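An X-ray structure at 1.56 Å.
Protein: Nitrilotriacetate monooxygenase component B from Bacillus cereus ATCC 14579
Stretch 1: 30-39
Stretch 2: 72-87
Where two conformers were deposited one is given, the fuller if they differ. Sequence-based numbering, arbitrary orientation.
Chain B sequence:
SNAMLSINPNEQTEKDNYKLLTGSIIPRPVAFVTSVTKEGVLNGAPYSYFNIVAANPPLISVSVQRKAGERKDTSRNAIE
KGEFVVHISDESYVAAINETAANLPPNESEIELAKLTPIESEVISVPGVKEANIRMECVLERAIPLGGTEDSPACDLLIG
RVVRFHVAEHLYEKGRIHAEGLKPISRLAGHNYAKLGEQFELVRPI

Stretch 1 30-39: VAFVTSVTKE
Stretch 2 72-87: KDTSRNAIEKGEFVVH

Strand 31-36 runs antiparallel to strand 83-87 (axes 4.6 Å apart, 157°) and crosses helix 73-81 at 59°, 7.1 Å away; 815 Å² is buried, both sides summed. Phi/psi stays extended along the strand, from -84/126 at Ala-31 to -158/163 at Ser-35; helical phi/psi near -65/-43 gives way at Gly-82 (68/21), the first residue to leave it, whose positive phi favours glycine. Register pairs Phe-32 with His-87 (CA-CA 4.9 Å), Val-33 with Val-86 (4.7 Å) and Thr-34 with Val-85 (5.2 Å). Phe-32 N donates to His-87 O (3.0 Å), and Phe-32 O accepts from both His-87 N and His-87 ND1 (each 2.8 Å); chi1 -55° (m) folds the imidazole back to that carbonyl. Thr-34 N to Val-85 O and Val-85 N to Thr-34 O, both 3.0 Å, close the next ring.

On one sheet face lie Phe-32 (t), Thr-34 (p), Val-85 (t) and His-87. The Phe-32 and His-87 rings meet obliquely, planes at 51°, while Thr-34 OG1 lies 3.3 Å from Val-85 CB and 3.4 Å from His-87 CE1, at the imidazole edge.

The other face carries Val-33 (t) and Val-86 (t). Val-33 is the bump: its CG1 wedges between Thr-74 CG2 (3.8 Å) and Phe-84 CD1 (4.0 Å), its CG2 reaching Val-86 CG2 (4.4 Å). Ala-31 CB meets Val-86 CG1 at 3.9 Å.

Ser-35 (p) points its CA-to-CB bond toward the second stretch, and its OG accepts from Asn-77 ND2 (2.9 Å; Asn-77 chi1 m). A water bridges the strand and helix, donating to Val-33 O (2.9 Å from the water O) and hydrogen-bonded to Ser-35 OG and Thr-74 OG1 (2.8 Å each). Asn-77 CB packs 3.3 Å from Val-36 O. At the exposed end, Lys-81 CE covers Val-36 CG1 (3.8 Å), and Lys-38 CG meets Glu-80 CG (3.5 Å).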

# COMPACT_ATOMS: atom_id res chain seq x y z
N VAL B 30 5.54 4.77 -4.08
CA VAL B 30 5.63 4.32 -5.48
C VAL B 30 6.80 3.35 -5.65
O VAL B 30 7.97 3.72 -5.41
CB VAL B 30 5.82 5.57 -6.45
CG1 VAL B 30 5.93 5.16 -7.91
CG2 VAL B 30 4.63 6.55 -6.30
N ALA B 31 6.46 2.11 -6.03
CA ALA B 31 7.49 1.10 -6.30
C ALA B 31 7.96 1.27 -7.74
O ALA B 31 7.15 1.22 -8.67
CB ALA B 31 6.92 -0.32 -6.11
N PHE B 32 9.28 1.41 -7.94
CA PHE B 32 9.80 1.40 -9.31
C PHE B 32 10.35 -0.01 -9.49
O PHE B 32 11.30 -0.41 -8.79
CB PHE B 32 10.89 2.44 -9.51
CG PHE B 32 11.45 2.41 -10.87
CD1 PHE B 32 10.63 2.69 -11.96
CD2 PHE B 32 12.82 2.12 -11.08
CE1 PHE B 32 11.14 2.64 -13.26
CE2 PHE B 32 13.32 2.08 -12.36
CZ PHE B 32 12.50 2.35 -13.45
N VAL B 33 9.71 -0.77 -10.38
CA VAL B 33 9.97 -2.23 -10.43
C VAL B 33 10.63 -2.62 -11.74
O VAL B 33 10.11 -2.30 -12.83
CB VAL B 33 8.64 -3.02 -10.33
CG1 VAL B 33 8.90 -4.55 -10.40
CG2 VAL B 33 7.92 -2.70 -9.01
N THR B 34 11.78 -3.32 -11.64
CA THR B 34 12.45 -3.86 -12.84
C THR B 34 12.25 -5.36 -12.90
O THR B 34 12.14 -6.06 -11.87
CB THR B 34 13.96 -3.53 -12.92
OG1 THR B 34 14.63 -3.97 -11.73
CG2 THR B 34 14.15 -2.04 -13.10
N SER B 35 12.20 -5.86 -14.13
CA SER B 35 11.92 -7.27 -14.39
C SER B 35 12.50 -7.55 -15.77
O SER B 35 12.79 -6.61 -16.54
CB SER B 35 10.39 -7.52 -14.35
OG SER B 35 9.71 -6.81 -15.39
N VAL B 36 12.68 -8.83 -16.10
CA VAL B 36 13.36 -9.19 -17.37
C VAL B 36 12.47 -10.12 -18.19
O VAL B 36 11.86 -11.03 -17.62
CB VAL B 36 14.74 -9.84 -17.08
CG1 VAL B 36 15.40 -10.30 -18.39
CG2 VAL B 36 15.67 -8.82 -16.37
N THR B 37 12.40 -9.86 -19.51
CA THR B 37 11.59 -10.71 -20.41
C THR B 37 12.31 -12.02 -20.74
O THR B 37 13.52 -12.15 -20.47
CB THR B 37 11.27 -10.00 -21.74
OG1 THR B 37 12.48 -9.91 -22.54
CG2 THR B 37 10.68 -8.59 -21.54
N LYS B 38 11.59 -12.98 -21.35
CA LYS B 38 12.22 -14.22 -21.78
C LYS B 38 13.30 -13.94 -22.84
O LYS B 38 14.23 -14.75 -23.02
CB LYS B 38 11.20 -15.22 -22.34
CG LYS B 38 10.35 -15.92 -21.30
CD LYS B 38 9.68 -17.18 -21.87
CE LYS B 38 8.87 -16.90 -23.14
NZ LYS B 38 8.22 -15.54 -23.20
N GLU B 39 13.20 -12.80 -23.52
CA GLU B 39 14.17 -12.43 -24.58
C GLU B 39 15.38 -11.68 -24.04
O GLU B 39 16.33 -11.39 -24.78
CB GLU B 39 13.48 -11.58 -25.65
CG GLU B 39 12.43 -12.34 -26.45
CD GLU B 39 11.17 -12.69 -25.64
OE1 GLU B 39 10.72 -11.89 -24.79
OE2 GLU B 39 10.65 -13.79 -25.88
N LYS B 72 0.28 -7.76 -17.62
CA LYS B 72 1.23 -6.75 -18.08
C LYS B 72 2.64 -7.36 -18.05
O LYS B 72 2.85 -8.39 -17.38
CB LYS B 72 1.17 -5.50 -17.19
CG LYS B 72 0.26 -4.41 -17.78
CD LYS B 72 -0.10 -3.30 -16.80
CE LYS B 72 -1.23 -2.45 -17.39
NZ LYS B 72 -1.31 -1.07 -16.84
N ASP B 73 3.59 -6.74 -18.76
CA ASP B 73 4.96 -7.22 -18.82
C ASP B 73 5.54 -7.50 -17.43
O ASP B 73 6.17 -8.53 -17.18
CB ASP B 73 5.84 -6.17 -19.52
CG ASP B 73 5.67 -6.16 -21.03
OD1 ASP B 73 5.08 -7.10 -21.59
OD2 ASP B 73 6.14 -5.20 -21.67
N THR B 74 5.33 -6.55 -16.51
CA THR B 74 5.96 -6.70 -15.19
C THR B 74 5.52 -8.00 -14.51
O THR B 74 6.35 -8.73 -13.95
CB THR B 74 5.68 -5.48 -14.28
OG1 THR B 74 6.27 -4.31 -14.86
CG2 THR B 74 6.18 -5.71 -12.85
N SER B 75 4.21 -8.32 -14.56
CA SER B 75 3.72 -9.55 -13.94
C SER B 75 4.18 -10.80 -14.66
O SER B 75 4.58 -11.80 -14.02
CB SER B 75 2.19 -9.54 -13.88
OG SER B 75 1.83 -8.44 -13.10
N ARG B 76 4.08 -10.77 -15.99
CA ARG B 76 4.59 -11.89 -16.80
C ARG B 76 6.05 -12.19 -16.49
O ARG B 76 6.44 -13.35 -16.30
CB ARG B 76 4.51 -11.61 -18.31
CG ARG B 76 3.17 -11.75 -18.92
CD ARG B 76 3.31 -12.13 -20.39
NE ARG B 76 4.04 -11.15 -21.20
CZ ARG B 76 3.48 -10.13 -21.85
NH1 ARG B 76 4.22 -9.29 -22.58
NH2 ARG B 76 2.16 -9.93 -21.77
N ASN B 77 6.86 -11.13 -16.47
CA ASN B 77 8.31 -11.29 -16.25
C ASN B 77 8.59 -11.78 -14.82
O ASN B 77 9.48 -12.59 -14.60
CB ASN B 77 9.01 -9.95 -16.41
CG ASN B 77 8.96 -9.41 -17.83
OD1 ASN B 77 8.62 -10.11 -18.80
ND2 ASN B 77 9.36 -8.16 -17.97
N ALA B 78 7.83 -11.25 -13.84
CA ALA B 78 8.04 -11.66 -12.45
C ALA B 78 7.69 -13.14 -12.27
O ALA B 78 8.37 -13.85 -11.55
CB ALA B 78 7.23 -10.80 -11.50
N ILE B 79 6.61 -13.58 -12.92
CA ILE B 79 6.21 -14.97 -12.77
C ILE B 79 7.19 -15.90 -13.49
O ILE B 79 7.58 -16.97 -12.95
CB ILE B 79 4.78 -15.16 -13.31
CG1 ILE B 79 3.79 -14.44 -12.38
CG2 ILE B 79 4.46 -16.67 -13.46
CD1 ILE B 79 2.38 -14.29 -12.98
N GLU B 80 7.59 -15.51 -14.71
CA GLU B 80 8.49 -16.32 -15.52
C GLU B 80 9.84 -16.52 -14.84
O GLU B 80 10.32 -17.67 -14.74
CB GLU B 80 8.65 -15.70 -16.91
CG GLU B 80 9.58 -16.47 -17.89
CD GLU B 80 9.29 -17.97 -18.01
OE1 GLU B 80 8.11 -18.40 -17.92
OE2 GLU B 80 10.28 -18.72 -18.22
N LYS B 81 10.46 -15.42 -14.39
CA LYS B 81 11.78 -15.49 -13.68
C LYS B 81 11.68 -15.84 -12.20
O LYS B 81 12.66 -16.31 -11.61
CB LYS B 81 12.56 -14.18 -13.77
CG LYS B 81 12.95 -13.67 -15.16
CD LYS B 81 13.96 -14.52 -15.82
CE LYS B 81 14.67 -13.74 -16.92
NZ LYS B 81 15.52 -14.73 -17.68
N GLY B 82 10.52 -15.59 -11.59
CA GLY B 82 10.35 -15.71 -10.15
C GLY B 82 11.12 -14.65 -9.36
O GLY B 82 11.39 -14.82 -8.16
N GLU B 83 11.47 -13.55 -10.03
CA GLU B 83 12.42 -12.54 -9.48
C GLU B 83 12.05 -11.18 -10.03
O GLU B 83 11.59 -11.07 -11.17
CB GLU B 83 13.86 -12.85 -9.96
CG GLU B 83 14.40 -14.19 -9.46
CD GLU B 83 15.77 -14.52 -10.03
OE1 GLU B 83 16.15 -13.85 -11.01
OE2 GLU B 83 16.42 -15.43 -9.49
N PHE B 84 12.31 -10.14 -9.24
CA PHE B 84 12.15 -8.76 -9.69
C PHE B 84 12.81 -7.85 -8.68
O PHE B 84 13.09 -8.29 -7.55
CB PHE B 84 10.65 -8.39 -9.91
CG PHE B 84 9.75 -8.62 -8.70
CD1 PHE B 84 9.40 -7.55 -7.85
CD2 PHE B 84 9.23 -9.90 -8.41
CE1 PHE B 84 8.54 -7.75 -6.75
CE2 PHE B 84 8.37 -10.09 -7.32
CZ PHE B 84 8.03 -9.03 -6.50
N VAL B 85 13.10 -6.61 -9.07
CA VAL B 85 13.70 -5.68 -8.10
C VAL B 85 12.71 -4.54 -7.82
O VAL B 85 12.17 -3.94 -8.78
CB VAL B 85 15.05 -5.09 -8.62
CG1 VAL B 85 15.70 -4.14 -7.57
CG2 VAL B 85 16.07 -6.22 -8.94
N VAL B 86 12.55 -4.20 -6.54
CA VAL B 86 11.68 -3.09 -6.15
C VAL B 86 12.56 -1.95 -5.65
O VAL B 86 13.34 -2.15 -4.70
CB VAL B 86 10.69 -3.52 -5.04
CG1 VAL B 86 9.88 -2.27 -4.59
CG2 VAL B 86 9.77 -4.62 -5.56
N HIS B 87 12.44 -0.79 -6.28
CA HIS B 87 13.22 0.37 -5.89
C HIS B 87 12.30 1.38 -5.22
O HIS B 87 11.15 1.58 -5.66
CB HIS B 87 13.84 1.06 -7.12
CG HIS B 87 14.66 0.15 -7.97
ND1 HIS B 87 14.09 -0.74 -8.86
CD2 HIS B 87 16.01 0.02 -8.12
CE1 HIS B 87 15.05 -1.40 -9.51
NE2 HIS B 87 16.22 -0.97 -9.06
O HOH W 1 9.02 -4.19 -14.77
O HOH W 2 11.66 -10.67 -13.99
O HOH W 3 15.96 -13.75 -20.07